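Rhodopsin (Rubrobacter xylanophilus, PDB 6KFQ) binds retinal as its light-absorbing chromophore and acts as a thermostable, probably light-driven, proton pump in the membrane. Local coordinates at residues R148-A153 and Q162-L167; V98-S103 and L142-S147. All coordinates share one frame; numbering follows the deposited sequence.

Contact 1 of 2, residues R148-A153 and Q162-L167; sequences RLFAEA and QIFRTL. With SO4 (sulfate ion), chain S.
Phe150 lies opposite Arg165 and Ala153 opposite Phe164 where helix 148-153 runs nearly antiparallel to helix 162-167, with their axes 10.0 Å apart at closest approach and their directions at 159°. Phe164 is the main bridging side chain. Its CG is anti to the backbone N (chi1 172°), which sends the ring across the gap between the helices and brings CE2 over the centre of one face of the Phe150 ring. With the ring centroids 5.1 Å apart and the planes at 78°, this is a T-shaped pair in which Phe164 supplies the edge and Phe150 the face. The rest of the Phe164 ring is held by small aliphatic groups: the methyl CB of Ala153 lies 3.4 Å from Phe164 CD2, and CB of Leu149 lies 3.6 Å from Phe164 CZ. In the seven-helix microbial rhodopsin fold these are the fifth and sixth transmembrane helices, joined here by a short connection toward the cytoplasmic end of the bundle. Ala90 touches both Leu149 and Phe164, so helix 70-90 also packs on this pair. Arg165 passes the Phe150 ring with its aliphatic part, CG lying 4.1 Å from Phe150 CE2. Its extended chain then takes NE to a water, with Arg165 NE 2.7 Å from the water oxygen; the same water donates to Phe150 O, its oxygen 2.8 Å from that carbonyl oxygen, and so links the two helices through a polar bridge. Away from this interface, Arg148 grips OE2 of Glu152 side-on with NE and NH2, Arg148 NE being 2.9 Å from Glu152 OE2. The NE bond uses the anti lone pair of that oxygen, while NH1 and NH2 of Arg148 bind two oxygens of a sulfate, probably from the crystallisation liquor.

Contact 2 of 2, residues V98-S103 and L142-S147; sequences VTFIAS and LYLLVS. With MPG ([(Z)-octadec-9-enyl] (2R)-2,3-bis(oxidanyl)propanoate), chain C; MPG ([(Z)-octadec-9-enyl] (2R)-2,3-bis(oxidanyl)propanoate), chain O; SO4 (sulfate ion), chain S.
Phe100 and Leu144 make the main apolar contact, the two side chains passing alongside each other and pointing opposite ways, with Phe100 CE1 3.7 Å from Leu144 CB. With chi1 at 172°, Phe100 swings its ring away from its own backbone N and across to Leu144, where CZ comes close to Leu144 O as well. Beside it, CD1 of Leu144 reaches toward Ser103, 4.4 Å from Ser103 CB, a looser approach. The segments belong to the fourth and fifth helices of the seven-helix rhodopsin bundle, and Cys87 of helix 70-90 also touches Phe100. Exchanging Phe100 for an alanine would probably open a gap between Leu144 CB and Cys87 and strip apolar cover from Arg148 and Leu149. The serine hydroxyls bond within their own helices: Ser103 OG donates to Thr99 O at 2.7 Å, and Ser147 OG to Tyr143 O at 2.7 Å, each carbonyl also taking the serine's backbone N-H from the opposite face. At the start of helix 98-120, Phe100 N donates to sulfate O2 at 2.8 Å (N-H...O 158°), where the helix end would probably favour an anion. Alkyl chains of two MPG lipids flank the pair: Tyr143 CD2 lies 3.5 Å from C5 of one, and Thr99 OG1 approaches C6 of the other.

How the contacts relate
Both contacts use helix 124-153, contact 2 with helix 98-120 and contact 1 with helix 158-184. They lie on the same side of the chain's centre, their own centres about 17 Å (contact 1) and 16 Å (contact 2) from it, so neither is mid-bundle. Contact 1 is buried and contact 2 only partly so; the first also has the larger interface, 293 Å² against 158 Å². Contact 1 combines an aromatic pair with a water bridge, whereas contact 2 is held by van der Waals packing. Lipid reaches both, at Phe150 and along Tyr143 and Thr99. Phe100 joins them, its CE1 3.4 Å from Arg148 CG; Leu145, not part of contact 2, packs on Phe164. The same sulfate reaches both.

Contact 1 of 2, residues R148-A153 and Q162-L167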
ATOM      1  N   ARG A 148     -15.261  10.861  -2.409  1.00 33.25           N
ATOM      2  CA  ARG A 148     -16.245  10.086  -1.659  1.00 32.33           C
ATOM      3  C   ARG A 148     -15.872   9.888  -0.198  1.00 33.59           C
ATOM      4  O   ARG A 148     -16.672  10.194   0.690  1.00 34.31           O
ATOM      5  CB  ARG A 148     -16.444   8.721  -2.324  1.00 31.77           C
ATOM      6  CG  ARG A 148     -17.414   7.805  -1.601  1.00 33.94           C
ATOM      7  CD  ARG A 148     -18.842   8.319  -1.686  1.00 41.12           C
ATOM      8  NE  ARG A 148     -19.753   7.430  -0.979  1.00 45.49           N
ATOM      9  CZ  ARG A 148     -20.390   6.416  -1.546  1.00 47.76           C
ATOM     10  NH1 ARG A 148     -20.234   6.172  -2.842  1.00 48.66           N
ATOM     11  NH2 ARG A 148     -21.194   5.655  -0.820  1.00 51.36           N
ATOM     12  N   LEU A 149     -14.671   9.379   0.086  1.00 31.90           N
ATOM     13  CA  LEU A 149     -14.384   8.965   1.459  1.00 29.99           C
ATOM     14  C   LEU A 149     -14.159  10.146   2.390  1.00 32.14           C
ATOM     15  O   LEU A 149     -14.502  10.059   3.575  1.00 35.33           O
ATOM     16  CB  LEU A 149     -13.187   8.018   1.493  1.00 28.83           C
ATOM     17  CG  LEU A 149     -13.448   6.621   0.932  1.00 30.55           C
ATOM     18  CD1 LEU A 149     -12.244   5.720   1.160  1.00 30.06           C
ATOM     19  CD2 LEU A 149     -14.706   6.027   1.543  1.00 32.00           C
ATOM     20  N   PHE A 150     -13.581  11.252   1.903  1.00 34.13           N
ATOM     21  CA  PHE A 150     -13.441  12.419   2.772  1.00 35.14           C
ATOM     22  C   PHE A 150     -14.805  12.937   3.200  1.00 36.62           C
ATOM     23  O   PHE A 150     -14.987  13.366   4.345  1.00 34.20           O
ATOM     24  CB  PHE A 150     -12.645  13.523   2.075  1.00 39.28           C
ATOM     25  CG  PHE A 150     -11.155  13.415   2.268  1.00 38.55           C
ATOM     26  CD1 PHE A 150     -10.389  12.645   1.410  1.00 35.94           C
ATOM     27  CD2 PHE A 150     -10.523  14.081   3.315  1.00 41.00           C
ATOM     28  CE1 PHE A 150      -9.013  12.536   1.580  1.00 33.99           C
ATOM     29  CE2 PHE A 150      -9.146  13.981   3.492  1.00 38.30           C
ATOM     30  CZ  PHE A 150      -8.391  13.208   2.621  1.00 37.76           C
ATOM     31  N   ALA A 151     -15.778  12.902   2.291  1.00 34.95           N
ATOM     32  CA  ALA A 151     -17.122  13.337   2.648  1.00 38.66           C
ATOM     33  C   ALA A 151     -17.770  12.367   3.626  1.00 36.83           C
ATOM     34  O   ALA A 151     -18.417  12.791   4.590  1.00 37.26           O
ATOM     35  CB  ALA A 151     -17.974  13.489   1.387  1.00 40.72           C
ATOM     36  N   GLU A 152     -17.612  11.063   3.390  1.00 35.02           N
ATOM     37  CA  GLU A 152     -18.166  10.074   4.305  1.00 33.80           C
ATOM     38  C   GLU A 152     -17.569  10.216   5.698  1.00 32.66           C
ATOM     39  O   GLU A 152     -18.294  10.198   6.698  1.00 34.50           O
ATOM     40  CB  GLU A 152     -17.917   8.671   3.762  1.00 33.77           C
ATOM     41  CG  GLU A 152     -18.669   8.381   2.463  1.00 34.21           C
ATOM     42  CD  GLU A 152     -20.066   7.858   2.715  1.00 40.15           C
ATOM     43  OE1 GLU A 152     -20.457   7.746   3.899  1.00 41.19           O
ATOM     44  OE2 GLU A 152     -20.768   7.548   1.726  1.00 40.50           O
ATOM     45  N   ALA A 153     -16.244  10.370   5.778  1.00 32.02           N
ATOM     46  CA  ALA A 153     -15.584  10.426   7.079  1.00 36.79           C
ATOM     47  C   ALA A 153     -15.987  11.660   7.877  1.00 42.87           C
ATOM     48  O   ALA A 153     -15.907  11.653   9.113  1.00 45.10           O
ATOM     49  CB  ALA A 153     -14.066  10.390   6.891  1.00 35.84           C
ATOM     50  N   GLN A 162     -10.689  12.490  12.271  1.00 37.00           N
ATOM     51  CA  GLN A 162      -9.322  12.994  12.396  1.00 37.39           C
ATOM     52  C   GLN A 162      -8.298  11.952  11.958  1.00 36.87           C
ATOM     53  O   GLN A 162      -7.346  12.270  11.230  1.00 36.98           O
ATOM     54  CB  GLN A 162      -9.064  13.448  13.837  1.00 44.72           C
ATOM     55  CG  GLN A 162      -7.647  13.944  14.076  1.00 50.78           C
ATOM     56  CD  GLN A 162      -7.403  14.326  15.524  1.00 60.98           C
ATOM     57  OE1 GLN A 162      -8.342  14.575  16.283  1.00 66.98           O
ATOM     58  NE2 GLN A 162      -6.138  14.372  15.914  1.00 64.82           N
ATOM     59  N   ILE A 163      -8.463  10.697  12.385  1.00 33.97           N
ATOM     60  CA  ILE A 163      -7.498   9.683  11.981  1.00 31.80           C
ATOM     61  C   ILE A 163      -7.662   9.357  10.504  1.00 34.28           C
ATOM     62  O   ILE A 163      -6.678   9.128   9.789  1.00 30.54           O
ATOM     63  CB  ILE A 163      -7.604   8.419  12.856  1.00 36.29           C
ATOM     64  CG1 ILE A 163      -6.500   7.422  12.457  1.00 34.90           C
ATOM     65  CG2 ILE A 163      -8.961   7.764  12.700  1.00 35.49           C
ATOM     66  CD1 ILE A 163      -5.085   7.995  12.546  1.00 34.38           C
ATOM     67  N   PHE A 164      -8.901   9.345  10.013  1.00 35.26           N
ATOM     68  CA  PHE A 164      -9.076   9.151   8.582  1.00 29.69           C
ATOM     69  C   PHE A 164      -8.302  10.202   7.796  1.00 28.62           C
ATOM     70  O   PHE A 164      -7.558   9.880   6.864  1.00 29.54           O
ATOM     71  CB  PHE A 164     -10.544   9.209   8.171  1.00 29.41           C
ATOM     72  CG  PHE A 164     -10.689   9.208   6.675  1.00 29.75           C
ATOM     73  CD1 PHE A 164     -10.623   8.016   5.973  1.00 30.00           C
ATOM     74  CD2 PHE A 164     -10.767  10.399   5.964  1.00 29.98           C
ATOM     75  CE1 PHE A 164     -10.695   8.001   4.577  1.00 27.72           C
ATOM     76  CE2 PHE A 164     -10.835  10.390   4.577  1.00 31.80           C
ATOM     77  CZ  PHE A 164     -10.792   9.186   3.887  1.00 29.93           C
ATOM     78  N   ARG A 165      -8.493  11.472   8.147  1.00 30.19           N
ATOM     79  CA  ARG A 165      -7.841  12.541   7.400  1.00 34.25           C
ATOM     80  C   ARG A 165      -6.328  12.403   7.457  1.00 33.87           C
ATOM     81  O   ARG A 165      -5.642  12.599   6.447  1.00 32.78           O
ATOM     82  CB  ARG A 165      -8.298  13.894   7.941  1.00 36.87           C
ATOM     83  CG  ARG A 165      -9.725  14.224   7.531  1.00 44.51           C
ATOM     84  CD  ARG A 165     -10.338  15.297   8.407  1.00 53.30           C
ATOM     85  NE  ARG A 165     -11.764  15.448   8.131  1.00 60.39           N
ATOM     86  CZ  ARG A 165     -12.631  16.012   8.965  1.00 66.47           C
ATOM     87  NH1 ARG A 165     -12.218  16.473  10.137  1.00 68.92           N
ATOM     88  NH2 ARG A 165     -13.912  16.105   8.631  1.00 69.84           N
ATOM     89  N   THR A 166      -5.796  12.040   8.624  1.00 34.58           N
ATOM     90  CA  THR A 166      -4.357  11.843   8.752  1.00 31.62           C
ATOM     91  C   THR A 166      -3.874  10.709   7.858  1.00 27.99           C
ATOM     92  O   THR A 166      -2.892  10.861   7.124  1.00 26.48           O
ATOM     93  CB  THR A 166      -3.997  11.574  10.211  1.00 32.58           C
ATOM     94  OG1 THR A 166      -4.289  12.742  10.980  1.00 34.36           O
ATOM     95  CG2 THR A 166      -2.516  11.234  10.334  1.00 33.07           C
ATOM     96  N   LEU A 167      -4.548   9.555   7.913  1.00 25.59           N
ATOM     97  CA  LEU A 167      -4.110   8.418   7.111  1.00 26.59           C
ATOM     98  C   LEU A 167      -4.321   8.671   5.624  1.00 25.53           C
ATOM     99  O   LEU A 167      -3.526   8.215   4.791  1.00 23.97           O
ATOM    100  CB  LEU A 167      -4.851   7.160   7.544  1.00 30.52           C
ATOM    101  CG  LEU A 167      -4.542   6.671   8.963  1.00 32.18           C
ATOM    102  CD1 LEU A 167      -5.336   5.414   9.240  1.00 32.80           C
ATOM    103  CD2 LEU A 167      -3.052   6.435   9.150  1.00 29.33           C
TER
HETATM  104  S   SO4 S 318     -22.263   2.825  -3.152  1.00 43.44           S
HETATM  105  O1  SO4 S 318     -21.629   3.875  -3.940  1.00 40.75           O
HETATM  106  O2  SO4 S 318     -21.473   1.600  -3.168  1.00 42.98           O
HETATM  107  O3  SO4 S 318     -22.401   3.303  -1.777  1.00 47.09           O
HETATM  108  O4  SO4 S 318     -23.592   2.521  -3.680  1.00 47.24           O
HETATM  109  O   HOH W   1     -12.978  14.680   5.820  1.00 43.15           O

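Contact 2 of 2, residues V98-S103 and L142-S147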
ATOM      1  N   VAL A  98     -20.995  -1.648  -1.340  1.00 43.56           N
ATOM      2  CA  VAL A  98     -20.244  -2.666  -2.071  1.00 46.94           C
ATOM      3  C   VAL A  98     -19.763  -2.121  -3.410  1.00 45.58           C
ATOM      4  O   VAL A  98     -18.598  -2.297  -3.787  1.00 42.75           O
ATOM      5  CB  VAL A  98     -21.092  -3.936  -2.249  1.00 52.09           C
ATOM      6  CG1 VAL A  98     -20.408  -4.886  -3.226  1.00 51.42           C
ATOM      7  CG2 VAL A  98     -21.300  -4.611  -0.904  1.00 55.09           C
ATOM      8  N   THR A  99     -20.649  -1.438  -4.143  1.00 44.99           N
ATOM      9  CA  THR A  99     -20.284  -0.932  -5.466  1.00 42.60           C
ATOM     10  C   THR A  99     -19.093   0.016  -5.390  1.00 38.71           C
ATOM     11  O   THR A  99     -18.157  -0.078  -6.195  1.00 35.48           O
ATOM     12  CB  THR A  99     -21.486  -0.248  -6.121  1.00 46.67           C
ATOM     13  OG1 THR A  99     -22.537  -1.204  -6.297  1.00 46.39           O
ATOM     14  CG2 THR A  99     -21.106   0.323  -7.487  1.00 46.45           C
ATOM     15  N   PHE A 100     -19.101   0.938  -4.425  1.00 32.67           N
ATOM     16  CA  PHE A 100     -17.959   1.833  -4.283  1.00 30.95           C
ATOM     17  C   PHE A 100     -16.696   1.060  -3.926  1.00 30.10           C
ATOM     18  O   PHE A 100     -15.635   1.268  -4.528  1.00 27.30           O
ATOM     19  CB  PHE A 100     -18.237   2.908  -3.230  1.00 29.92           C
ATOM     20  CG  PHE A 100     -17.032   3.743  -2.918  1.00 30.03           C
ATOM     21  CD1 PHE A 100     -16.695   4.820  -3.720  1.00 29.53           C
ATOM     22  CD2 PHE A 100     -16.210   3.425  -1.849  1.00 29.35           C
ATOM     23  CE1 PHE A 100     -15.573   5.576  -3.454  1.00 28.22           C
ATOM     24  CE2 PHE A 100     -15.067   4.175  -1.574  1.00 29.85           C
ATOM     25  CZ  PHE A 100     -14.751   5.254  -2.367  1.00 30.08           C
ATOM     26  N   ILE A 101     -16.788   0.167  -2.934  1.00 29.29           N
ATOM     27  CA  ILE A 101     -15.598  -0.533  -2.452  1.00 27.19           C
ATOM     28  C   ILE A 101     -15.022  -1.428  -3.543  1.00 29.01           C
ATOM     29  O   ILE A 101     -13.806  -1.446  -3.770  1.00 27.41           O
ATOM     30  CB  ILE A 101     -15.925  -1.324  -1.171  1.00 30.84           C
ATOM     31  CG1 ILE A 101     -16.241  -0.353  -0.033  1.00 30.93           C
ATOM     32  CG2 ILE A 101     -14.739  -2.210  -0.759  1.00 31.10           C
ATOM     33  CD1 ILE A 101     -16.725  -1.027   1.258  1.00 31.43           C
ATOM     34  N   ALA A 102     -15.881  -2.172  -4.245  1.00 33.57           N
ATOM     35  CA  ALA A 102     -15.395  -3.011  -5.337  1.00 34.10           C
ATOM     36  C   ALA A 102     -14.801  -2.164  -6.455  1.00 31.76           C
ATOM     37  O   ALA A 102     -13.797  -2.546  -7.069  1.00 32.06           O
ATOM     38  CB  ALA A 102     -16.527  -3.893  -5.870  1.00 36.16           C
ATOM     39  N   SER A 103     -15.411  -1.010  -6.738  1.00 30.42           N
ATOM     40  CA  SER A 103     -14.875  -0.114  -7.760  1.00 30.49           C
ATOM     41  C   SER A 103     -13.498   0.395  -7.373  1.00 29.19           C
ATOM     42  O   SER A 103     -12.571   0.404  -8.192  1.00 31.15           O
ATOM     43  CB  SER A 103     -15.816   1.069  -7.981  1.00 30.07           C
ATOM     44  OG  SER A 103     -17.044   0.632  -8.523  1.00 33.36           O
ATOM     45  N   LEU A 142      -7.247   7.873  -6.407  1.00 23.93           N
ATOM     46  CA  LEU A 142      -7.164   9.116  -5.645  1.00 24.51           C
ATOM     47  C   LEU A 142      -8.487   9.860  -5.683  1.00 25.81           C
ATOM     48  O   LEU A 142      -8.943  10.399  -4.667  1.00 25.84           O
ATOM     49  CB  LEU A 142      -6.051   9.997  -6.207  1.00 26.17           C
ATOM     50  CG  LEU A 142      -4.646   9.419  -6.221  1.00 30.31           C
ATOM     51  CD1 LEU A 142      -3.733  10.355  -6.991  1.00 30.07           C
ATOM     52  CD2 LEU A 142      -4.131   9.221  -4.788  1.00 27.25           C
ATOM     53  N   TYR A 143      -9.125   9.868  -6.854  1.00 26.74           N
ATOM     54  CA  TYR A 143     -10.383  10.581  -7.028  1.00 27.67           C
ATOM     55  C   TYR A 143     -11.491   9.981  -6.175  1.00 29.13           C
ATOM     56  O   TYR A 143     -12.274  10.713  -5.558  1.00 31.00           O
ATOM     57  CB  TYR A 143     -10.786  10.549  -8.504  1.00 25.79           C
ATOM     58  CG  TYR A 143     -12.029  11.339  -8.813  1.00 30.90           C
ATOM     59  CD1 TYR A 143     -13.291  10.754  -8.751  1.00 32.90           C
ATOM     60  CD2 TYR A 143     -11.943  12.671  -9.170  1.00 37.08           C
ATOM     61  CE1 TYR A 143     -14.437  11.489  -9.034  1.00 37.03           C
ATOM     62  CE2 TYR A 143     -13.073  13.407  -9.452  1.00 40.85           C
ATOM     63  CZ  TYR A 143     -14.315  12.815  -9.376  1.00 43.73           C
ATOM     64  OH  TYR A 143     -15.434  13.563  -9.673  1.00 54.12           O
ATOM     65  N   LEU A 144     -11.616   8.650  -6.171  1.00 24.97           N
ATOM     66  CA  LEU A 144     -12.646   8.045  -5.336  1.00 26.36           C
ATOM     67  C   LEU A 144     -12.354   8.313  -3.871  1.00 30.18           C
ATOM     68  O   LEU A 144     -13.264   8.596  -3.082  1.00 30.32           O
ATOM     69  CB  LEU A 144     -12.737   6.545  -5.606  1.00 26.77           C
ATOM     70  CG  LEU A 144     -13.341   6.235  -6.982  1.00 30.77           C
ATOM     71  CD1 LEU A 144     -13.472   4.736  -7.183  1.00 32.06           C
ATOM     72  CD2 LEU A 144     -14.681   6.903  -7.122  1.00 34.20           C
ATOM     73  N   LEU A 145     -11.077   8.266  -3.502  1.00 25.92           N
ATOM     74  CA  LEU A 145     -10.697   8.548  -2.123  1.00 27.53           C
ATOM     75  C   LEU A 145     -11.073   9.971  -1.731  1.00 32.56           C
ATOM     76  O   LEU A 145     -11.628  10.206  -0.650  1.00 34.72           O
ATOM     77  CB  LEU A 145      -9.195   8.309  -1.956  1.00 31.46           C
ATOM     78  CG  LEU A 145      -8.597   8.579  -0.574  1.00 41.95           C
ATOM     79  CD1 LEU A 145      -9.205   7.661   0.477  1.00 44.38           C
ATOM     80  CD2 LEU A 145      -7.082   8.427  -0.621  1.00 43.14           C
ATOM     81  N   VAL A 146     -10.786  10.939  -2.602  1.00 27.80           N
ATOM     82  CA  VAL A 146     -10.971  12.335  -2.228  1.00 30.48           C
ATOM     83  C   VAL A 146     -12.435  12.742  -2.344  1.00 36.71           C
ATOM     84  O   VAL A 146     -12.973  13.419  -1.460  1.00 40.61           O
ATOM     85  CB  VAL A 146     -10.059  13.238  -3.078  1.00 35.41           C
ATOM     86  CG1 VAL A 146     -10.461  14.695  -2.931  1.00 41.61           C
ATOM     87  CG2 VAL A 146      -8.603  13.042  -2.680  1.00 37.06           C
ATOM     88  N   SER A 147     -13.106  12.332  -3.421  1.00 32.02           N
ATOM     89  CA  SER A 147     -14.463  12.809  -3.668  1.00 33.73           C
ATOM     90  C   SER A 147     -15.503  12.108  -2.801  1.00 35.71           C
ATOM     91  O   SER A 147     -16.543  12.698  -2.495  1.00 43.74           O
ATOM     92  CB  SER A 147     -14.821  12.625  -5.144  1.00 33.18           C
ATOM     93  OG  SER A 147     -14.877  11.248  -5.470  1.00 34.85           O
TER
HETATM   94  C2  MPG C 302     -12.996  16.036  -5.931  1.00 61.27           C
HETATM   95  C3  MPG C 302     -12.010  16.022  -7.078  1.00 61.68           C
HETATM   96  C4  MPG C 302     -10.721  15.309  -6.745  1.00 61.71           C
HETATM   97  C5  MPG C 302      -9.769  15.140  -7.910  1.00 61.55           C
HETATM   98  C6  MPG C 302      -8.644  14.166  -7.640  1.00 62.13           C
HETATM   99  C7  MPG C 302      -7.779  13.835  -8.850  1.00 61.54           C
HETATM  100  C8  MPG C 302      -6.807  14.906  -9.237  1.00 61.11           C
HETATM  101  C9  MPG C 302      -6.089  14.602 -10.514  1.00 59.66           C
HETATM  102  C10 MPG C 302      -4.815  14.376 -10.691  1.00 58.42           C
HETATM  103  C11 MPG C 302      -3.741  14.271  -9.653  1.00 59.88           C
HETATM  104  C12 MPG C 302      -3.080  12.927  -9.650  1.00 57.53           C
HETATM  105  C13 MPG C 302      -1.579  12.954  -9.417  1.00 51.69           C
HETATM  106  C14 MPG C 302      -0.888  11.681  -9.832  1.00 45.15           C
HETATM  107  C15 MPG C 302       0.592  11.823 -10.066  1.00 45.99           C
HETATM  108  C16 MPG C 302       1.189  10.715 -10.897  1.00 46.70           C
HETATM  109  C17 MPG C 302       2.640  10.910 -11.256  1.00 47.23           C
HETATM  110  C18 MPG C 302       3.174   9.876 -12.219  1.00 49.34           C
HETATM  111  C2  MPG O 314     -23.865  -7.984 -10.398  1.00 69.40           C
HETATM  112  C3  MPG O 314     -24.746  -6.768 -10.245  1.00 72.28           C
HETATM  113  C4  MPG O 314     -24.223  -5.755  -9.252  1.00 74.35           C
HETATM  114  C5  MPG O 314     -22.925  -5.085  -9.648  1.00 74.58           C
HETATM  115  C6  MPG O 314     -22.600  -3.853  -8.833  1.00 74.20           C
HETATM  116  C7  MPG O 314     -21.313  -3.138  -9.229  1.00 72.89           C
HETATM  117  C8  MPG O 314     -20.058  -3.901  -8.934  1.00 70.13           C
HETATM  118  C9  MPG O 314     -18.811  -3.148  -9.279  1.00 68.63           C
HETATM  119  C10 MPG O 314     -17.956  -3.520 -10.196  1.00 67.74           C
HETATM  120  C11 MPG O 314     -16.691  -2.835 -10.608  1.00 65.97           C
HETATM  121  C12 MPG O 314     -15.500  -3.745 -10.598  1.00 63.79           C
HETATM  122  C13 MPG O 314     -15.715  -5.044 -11.360  1.00 61.27           C
HETATM  123  C14 MPG O 314     -14.508  -5.949 -11.423  1.00 58.89           C
HETATM  124  C15 MPG O 314     -13.405  -5.453 -12.323  1.00 59.13           C
HETATM  125  C16 MPG O 314     -12.179  -6.335 -12.330  1.00 60.38           C
HETATM  126  C17 MPG O 314     -11.058  -5.873 -13.230  1.00 60.38           C
HETATM  127  C18 MPG O 314      -9.808  -6.715 -13.112  1.00 59.40           C
HETATM  128  C1  MPG O 314     -23.796  -8.841  -9.170  1.00 67.62           C
HETATM  129  S   SO4 S 318     -22.263   2.825  -3.152  1.00 43.44           S
HETATM  130  O1  SO4 S 318     -21.629   3.875  -3.940  1.00 40.75           O
HETATM  131  O2  SO4 S 318     -21.473   1.600  -3.168  1.00 42.98           O
HETATM  132  O3  SO4 S 318     -22.401   3.303  -1.777  1.00 47.09           O
HETATM  133  O4  SO4 S 318     -23.592   2.521  -3.680  1.00 47.24           O